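Local coordinates for melanophilin (Mus musculus, PDB 2ZET), which serves as a Rab effector in melanosome transport, linking melanosome-bound RAB27A to the motor protein MYO5A, the fragment here being its N-terminal Rab-binding part, at residues 87-92 with 104-109; 70-75 with 93-98. One frame throughout, in Å; residues are numbered along the deposited sequence.

Overall arrangement
Both contacts lie in the FYVE-type zinc finger of the Rab-binding domain, and their segments alternate along the chain, with centres about 14 Å apart. Each includes a CxxC pair bound to its own zinc ion. Contact 1 is a surface contact: the zinc loop 87-92 meets the loop 104-109 through one backbone bond and the side chain of Leu89, and the zinc stays within one segment's side of the interface. Contact 2 is partly buried and spans its metal, since 70-75 and 93-98 both supply cysteines. The two meet where Cys88 N approaches Leu93 O at 2.9 Å, a probable hydrogen bond, beside the paired strands 86-87 and 94-95.

Contact 1 (87-92 with 104-109); sequences QCLECS and PEEQGW. With ZN (zinc ion), chain G.
Leu89 N donates to Trp109 O over 2.9 Å, the one hydrogen bond between 87-92 and 104-109. The N-H points almost straight at the oxygen (168°), although the nitrogen sits 29° out of the carbonyl plane.

Van der Waals packing comes from the same residue, whose side-chain carbons lie on loop backbone and a carboxylate. Leu89 CG lies anti to its own carbonyl carbon (chi1 -72°) and sits 3.4 Å from Trp109 O. Beyond it, Leu89 CD1 lies 3.6 Å from Gln107 O and also touches Gly108 CA, so the methyl packs on the backbone of a glycine. Glu106 approaches Leu89 CD1 with its CB and with OE1.

Of the two segments, only 87-92 supplies zinc ligands. Cys88 SG and Cys91 SG bind zinc at 2.5 and 2.3 Å, and Cys111 and Cys114 complete the site. Cys88 SG also accepts from Glu90 N at 3.4 Å, so the backbone after the first cysteine folds back onto its thiolate. This Cys-x-x-Cys turn with an N-H to sulfur bond is the zinc knuckle, here the first half of one Cys4 site of the FYVE-type finger.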
loop_
_atom_site.group_PDB
_atom_site.type_symbol
_atom_site.label_atom_id
_atom_site.label_comp_id
_atom_site.label_asym_id
_atom_site.label_seq_id
_atom_site.Cartn_x
_atom_site.Cartn_y
_atom_site.Cartn_z
ATOM N N GLN B 87 24.026 18.598 -10.635
ATOM C CA GLN B 87 23.182 18.672 -11.824
ATOM C C GLN B 87 21.996 17.725 -11.702
ATOM O O GLN B 87 22.152 16.587 -11.257
ATOM C CB GLN B 87 23.967 18.271 -13.064
ATOM C CG GLN B 87 24.459 19.407 -13.916
ATOM C CD GLN B 87 24.140 19.191 -15.385
ATOM O OE1 GLN B 87 22.974 19.234 -15.782
ATOM N NE2 GLN B 87 25.169 18.945 -16.197
ATOM N N CYS B 88 20.806 18.168 -12.093
ATOM C CA CYS B 88 19.671 17.259 -12.021
ATOM C C CYS B 88 19.809 16.321 -13.203
ATOM O O CYS B 88 20.011 16.777 -14.328
ATOM C CB CYS B 88 18.331 17.994 -12.127
ATOM S SG CYS B 88 16.889 16.888 -11.896
ATOM N N LEU B 89 19.706 15.019 -12.955
ATOM C CA LEU B 89 19.825 14.061 -14.044
ATOM C C LEU B 89 18.661 14.181 -15.004
ATOM O O LEU B 89 18.714 13.645 -16.109
ATOM C CB LEU B 89 19.899 12.631 -13.511
ATOM C CG LEU B 89 21.215 12.264 -12.816
ATOM C CD1 LEU B 89 21.283 10.749 -12.604
ATOM C CD2 LEU B 89 22.404 12.741 -13.666
ATOM N N GLU B 90 17.627 14.911 -14.583
ATOM C CA GLU B 90 16.416 15.091 -15.375
ATOM C C GLU B 90 16.377 16.337 -16.241
ATOM O O GLU B 90 16.389 16.241 -17.471
ATOM C CB GLU B 90 15.196 15.097 -14.458
ATOM C CG GLU B 90 13.858 15.110 -15.185
ATOM C CD GLU B 90 13.669 13.908 -16.103
ATOM O OE1 GLU B 90 14.047 12.781 -15.713
ATOM O OE2 GLU B 90 13.128 14.088 -17.214
ATOM N N CYS B 91 16.304 17.506 -15.607
ATOM C CA CYS B 91 16.244 18.759 -16.353
ATOM C C CYS B 91 17.622 19.409 -16.502
ATOM O O CYS B 91 17.746 20.542 -16.975
ATOM C CB CYS B 91 15.281 19.727 -15.671
ATOM S SG CYS B 91 15.967 20.535 -14.229
ATOM N N SER B 92 18.650 18.670 -16.096
ATOM C CA SER B 92 20.046 19.100 -16.169
ATOM C C SER B 92 20.414 20.532 -15.765
ATOM O O SER B 92 21.306 21.126 -16.362
ATOM C CB SER B 92 20.614 18.798 -17.564
ATOM O OG SER B 92 19.818 19.358 -18.589
ATOM N N PRO B 104 16.145 7.132 -7.112
ATOM C CA PRO B 104 15.954 5.682 -7.122
ATOM C C PRO B 104 16.908 4.772 -7.873
ATOM O O PRO B 104 17.453 3.838 -7.289
ATOM C CB PRO B 104 14.530 5.541 -7.633
ATOM C CG PRO B 104 13.860 6.661 -6.951
ATOM C CD PRO B 104 14.833 7.805 -7.135
ATOM N N GLU B 105 17.111 5.019 -9.161
ATOM C CA GLU B 105 17.973 4.128 -9.927
ATOM C C GLU B 105 18.870 4.785 -10.968
ATOM O O GLU B 105 18.511 4.851 -12.141
ATOM C CB GLU B 105 17.096 3.060 -10.588
ATOM C CG GLU B 105 16.310 2.210 -9.579
ATOM C CD GLU B 105 14.873 1.917 -10.003
ATOM O OE1 GLU B 105 14.669 1.265 -11.055
ATOM O OE2 GLU B 105 13.945 2.338 -9.276
ATOM N N GLU B 106 20.040 5.247 -10.524
ATOM C CA GLU B 106 21.041 5.897 -11.376
ATOM C C GLU B 106 22.035 6.708 -10.562
ATOM O O GLU B 106 21.647 7.472 -9.687
ATOM C CB GLU B 106 20.386 6.829 -12.391
ATOM C CG GLU B 106 20.139 6.189 -13.737
ATOM C CD GLU B 106 19.381 7.099 -14.669
ATOM O OE1 GLU B 106 19.888 8.203 -14.958
ATOM O OE2 GLU B 106 18.282 6.709 -15.110
ATOM N N GLN B 107 23.320 6.537 -10.854
ATOM C CA GLN B 107 24.363 7.275 -10.149
ATOM C C GLN B 107 24.106 8.759 -10.412
ATOM O O GLN B 107 24.311 9.229 -11.527
ATOM C CB GLN B 107 25.751 6.873 -10.683
ATOM C CG GLN B 107 26.196 5.431 -10.350
ATOM C CD GLN B 107 27.403 4.943 -11.173
ATOM O OE1 GLN B 107 28.448 5.592 -11.227
ATOM N NE2 GLN B 107 27.253 3.785 -11.806
ATOM N N GLY B 108 23.636 9.492 -9.405
ATOM C CA GLY B 108 23.371 10.909 -9.605
ATOM C C GLY B 108 22.402 11.570 -8.635
ATOM O O GLY B 108 22.308 11.166 -7.474
ATOM N N TRP B 109 21.701 12.603 -9.105
ATOM C CA TRP B 109 20.734 13.324 -8.277
ATOM C C TRP B 109 19.555 13.896 -9.075
ATOM O O TRP B 109 19.504 13.791 -10.306
ATOM C CB TRP B 109 21.418 14.477 -7.539
ATOM C CG TRP B 109 22.734 14.136 -6.935
ATOM C CD1 TRP B 109 23.936 14.042 -7.581
ATOM C CD2 TRP B 109 23.000 13.864 -5.557
ATOM N NE1 TRP B 109 24.935 13.732 -6.690
ATOM C CE2 TRP B 109 24.389 13.617 -5.440
ATOM C CE3 TRP B 109 22.203 13.806 -4.407
ATOM C CZ2 TRP B 109 24.997 13.314 -4.218
ATOM C CZ3 TRP B 109 22.804 13.503 -3.186
ATOM C CH2 TRP B 109 24.191 13.262 -3.103
HETATM ZN ZN ZN G . 15.607 18.887 -12.728
#

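Contact 2 (70-75 with 93-98); sequences HCARCL and LFVCKS. With ZN (zinc ion), chain H.
Cys71 meets Val95 and Cys96 through its sulfur, and its side chain is the thread of this contact. Cys71 CB lies 3.9 Å from Cys96 N, with Cys96 CB farther off, and from there the chain turns SG anti to the backbone N (chi1 173°). At the tip, Cys71 SG binds zinc at 2.4 Å. Cys71 SG also accepts a hydrogen bond from Cys96 N at 3.2 Å, with an N-H...S angle of 158°, so the metal ligand is tied directly to the residue just after strand 94-95. Two further N-H groups come from its own turn: Arg73 N donates to it, and Cys74 N adds a weak bond. Three N-H groups and a metal ion therefore converge on one buried sulfur, which would be expected to stabilise its negative charge. Val95 also packs on this atom, with its CA and CB close to SG.

Cys74 SG stands 4.0 Å from Cys96 SG, the two binding the same zinc from the two segments; Cys99 supplies the fourth ligand.

The backbones meet where Ala72 N donates to Phe94 O over 3.0 Å, with the donor in the carbonyl plane. Ala72 CB, turned toward 93-98, also lies against that acceptor, Phe94 O. Ala72 CB touches Val95 CG1 at 3.8 Å and Leu93 CD1 a little farther off, forming a small apolar patch. Asn67 borders this patch, and its side chain also bonds to Phe94 N and His70 O.

Within 70-75, His70 ND1 donates to Leu75 O, which lies near the imidazole plane, and this bond spans the turn from its first residue to its last. A Cys-x-x-Cys knuckle facing a short strand followed directly by the next ligand makes up the other Cys4 zinc site of the FYVE-type finger.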
loop_
_atom_site.group_PDB
_atom_site.type_symbol
_atom_site.label_atom_id
_atom_site.label_comp_id
_atom_site.label_asym_id
_atom_site.label_seq_id
_atom_site.Cartn_x
_atom_site.Cartn_y
_atom_site.Cartn_z
ATOM N N HIS B 70 23.818 30.814 -9.556
ATOM C CA HIS B 70 22.821 30.661 -8.506
ATOM C C HIS B 70 22.054 29.340 -8.581
ATOM O O HIS B 70 21.748 28.863 -9.678
ATOM C CB HIS B 70 21.839 31.830 -8.596
ATOM C CG HIS B 70 22.473 33.169 -8.404
ATOM N ND1 HIS B 70 22.401 33.865 -7.218
ATOM C CD2 HIS B 70 23.224 33.926 -9.237
ATOM C CE1 HIS B 70 23.079 34.993 -7.327
ATOM N NE2 HIS B 70 23.590 35.054 -8.542
ATOM N N CYS B 71 21.743 28.748 -7.425
ATOM C CA CYS B 71 20.965 27.503 -7.391
ATOM C C CYS B 71 19.627 27.736 -8.096
ATOM O O CYS B 71 18.964 28.755 -7.867
ATOM C CB CYS B 71 20.683 27.052 -5.952
ATOM S SG CYS B 71 19.556 25.628 -5.851
ATOM N N ALA B 72 19.236 26.785 -8.941
ATOM C CA ALA B 72 17.992 26.883 -9.700
ATOM C C ALA B 72 16.727 26.862 -8.835
ATOM O O ALA B 72 15.660 27.293 -9.269
ATOM C CB ALA B 72 17.936 25.756 -10.735
ATOM N N ARG B 73 16.858 26.385 -7.606
ATOM C CA ARG B 73 15.725 26.280 -6.707
ATOM C C ARG B 73 15.661 27.402 -5.677
ATOM O O ARG B 73 14.698 28.148 -5.655
ATOM C CB ARG B 73 15.782 24.930 -6.004
ATOM C CG ARG B 73 14.443 24.334 -5.617
ATOM C CD ARG B 73 13.669 25.231 -4.691
ATOM N NE ARG B 73 12.817 24.457 -3.802
ATOM C CZ ARG B 73 11.909 24.991 -2.994
ATOM N NH1 ARG B 73 11.726 26.316 -2.966
ATOM N NH2 ARG B 73 11.194 24.193 -2.204
ATOM N N CYS B 74 16.673 27.523 -4.820
ATOM C CA CYS B 74 16.673 28.566 -3.798
ATOM C C CYS B 74 17.310 29.887 -4.237
ATOM O O CYS B 74 17.235 30.885 -3.527
ATOM C CB CYS B 74 17.340 28.059 -2.505
ATOM S SG CYS B 74 19.144 27.766 -2.519
ATOM N N LEU B 75 17.937 29.891 -5.406
ATOM C CA LEU B 75 18.559 31.096 -5.937
ATOM C C LEU B 75 19.719 31.642 -5.132
ATOM O O LEU B 75 20.309 32.644 -5.500
ATOM C CB LEU B 75 17.518 32.195 -6.098
ATOM C CG LEU B 75 16.301 31.835 -6.955
ATOM C CD1 LEU B 75 15.409 33.056 -7.054
ATOM C CD2 LEU B 75 16.728 31.373 -8.343
ATOM N N LEU B 93 19.731 21.081 -14.762
ATOM C CA LEU B 93 20.061 22.415 -14.253
ATOM C C LEU B 93 20.814 22.144 -12.959
ATOM O O LEU B 93 20.790 21.022 -12.455
ATOM C CB LEU B 93 18.810 23.239 -13.946
ATOM C CG LEU B 93 17.976 23.741 -15.129
ATOM C CD1 LEU B 93 16.989 24.805 -14.646
ATOM C CD2 LEU B 93 18.889 24.322 -16.195
ATOM N N PHE B 94 21.481 23.145 -12.407
ATOM C CA PHE B 94 22.212 22.909 -11.175
ATOM C C PHE B 94 21.473 23.437 -9.977
ATOM O O PHE B 94 20.739 24.410 -10.071
ATOM C CB PHE B 94 23.598 23.546 -11.226
ATOM C CG PHE B 94 24.442 23.066 -12.360
ATOM C CD1 PHE B 94 24.135 23.422 -13.674
ATOM C CD2 PHE B 94 25.549 22.263 -12.121
ATOM C CE1 PHE B 94 24.922 22.991 -14.737
ATOM C CE2 PHE B 94 26.346 21.822 -13.177
ATOM C CZ PHE B 94 26.030 22.187 -14.489
ATOM N N VAL B 95 21.687 22.784 -8.845
ATOM C CA VAL B 95 21.057 23.166 -7.598
ATOM C C VAL B 95 21.971 22.766 -6.449
ATOM O O VAL B 95 22.846 21.911 -6.615
ATOM C CB VAL B 95 19.711 22.458 -7.424
ATOM C CG1 VAL B 95 18.824 22.746 -8.604
ATOM C CG2 VAL B 95 19.931 20.974 -7.305
ATOM N N CYS B 96 21.765 23.371 -5.281
ATOM C CA CYS B 96 22.594 23.058 -4.130
ATOM C C CYS B 96 22.193 21.719 -3.539
ATOM O O CYS B 96 21.165 21.152 -3.903
ATOM C CB CYS B 96 22.499 24.165 -3.062
ATOM S SG CYS B 96 20.985 24.272 -2.046
ATOM N N LYS B 97 23.024 21.213 -2.635
ATOM C CA LYS B 97 22.760 19.942 -1.976
ATOM C C LYS B 97 21.377 19.954 -1.324
ATOM O O LYS B 97 20.588 19.022 -1.480
ATOM C CB LYS B 97 23.830 19.675 -0.905
ATOM C CG LYS B 97 23.644 18.370 -0.109
ATOM C CD LYS B 97 24.677 18.211 1.015
ATOM C CE LYS B 97 24.330 17.034 1.927
ATOM N NZ LYS B 97 25.299 16.880 3.054
ATOM N N SER B 98 21.088 21.026 -0.602
ATOM C CA SER B 98 19.819 21.157 0.101
ATOM C C SER B 98 18.587 21.079 -0.790
ATOM O O SER B 98 17.521 20.683 -0.337
ATOM C CB SER B 98 19.804 22.475 0.870
ATOM O OG SER B 98 21.088 22.752 1.414
HETATM ZN ZN ZN H . 19.399 25.657 -3.468
#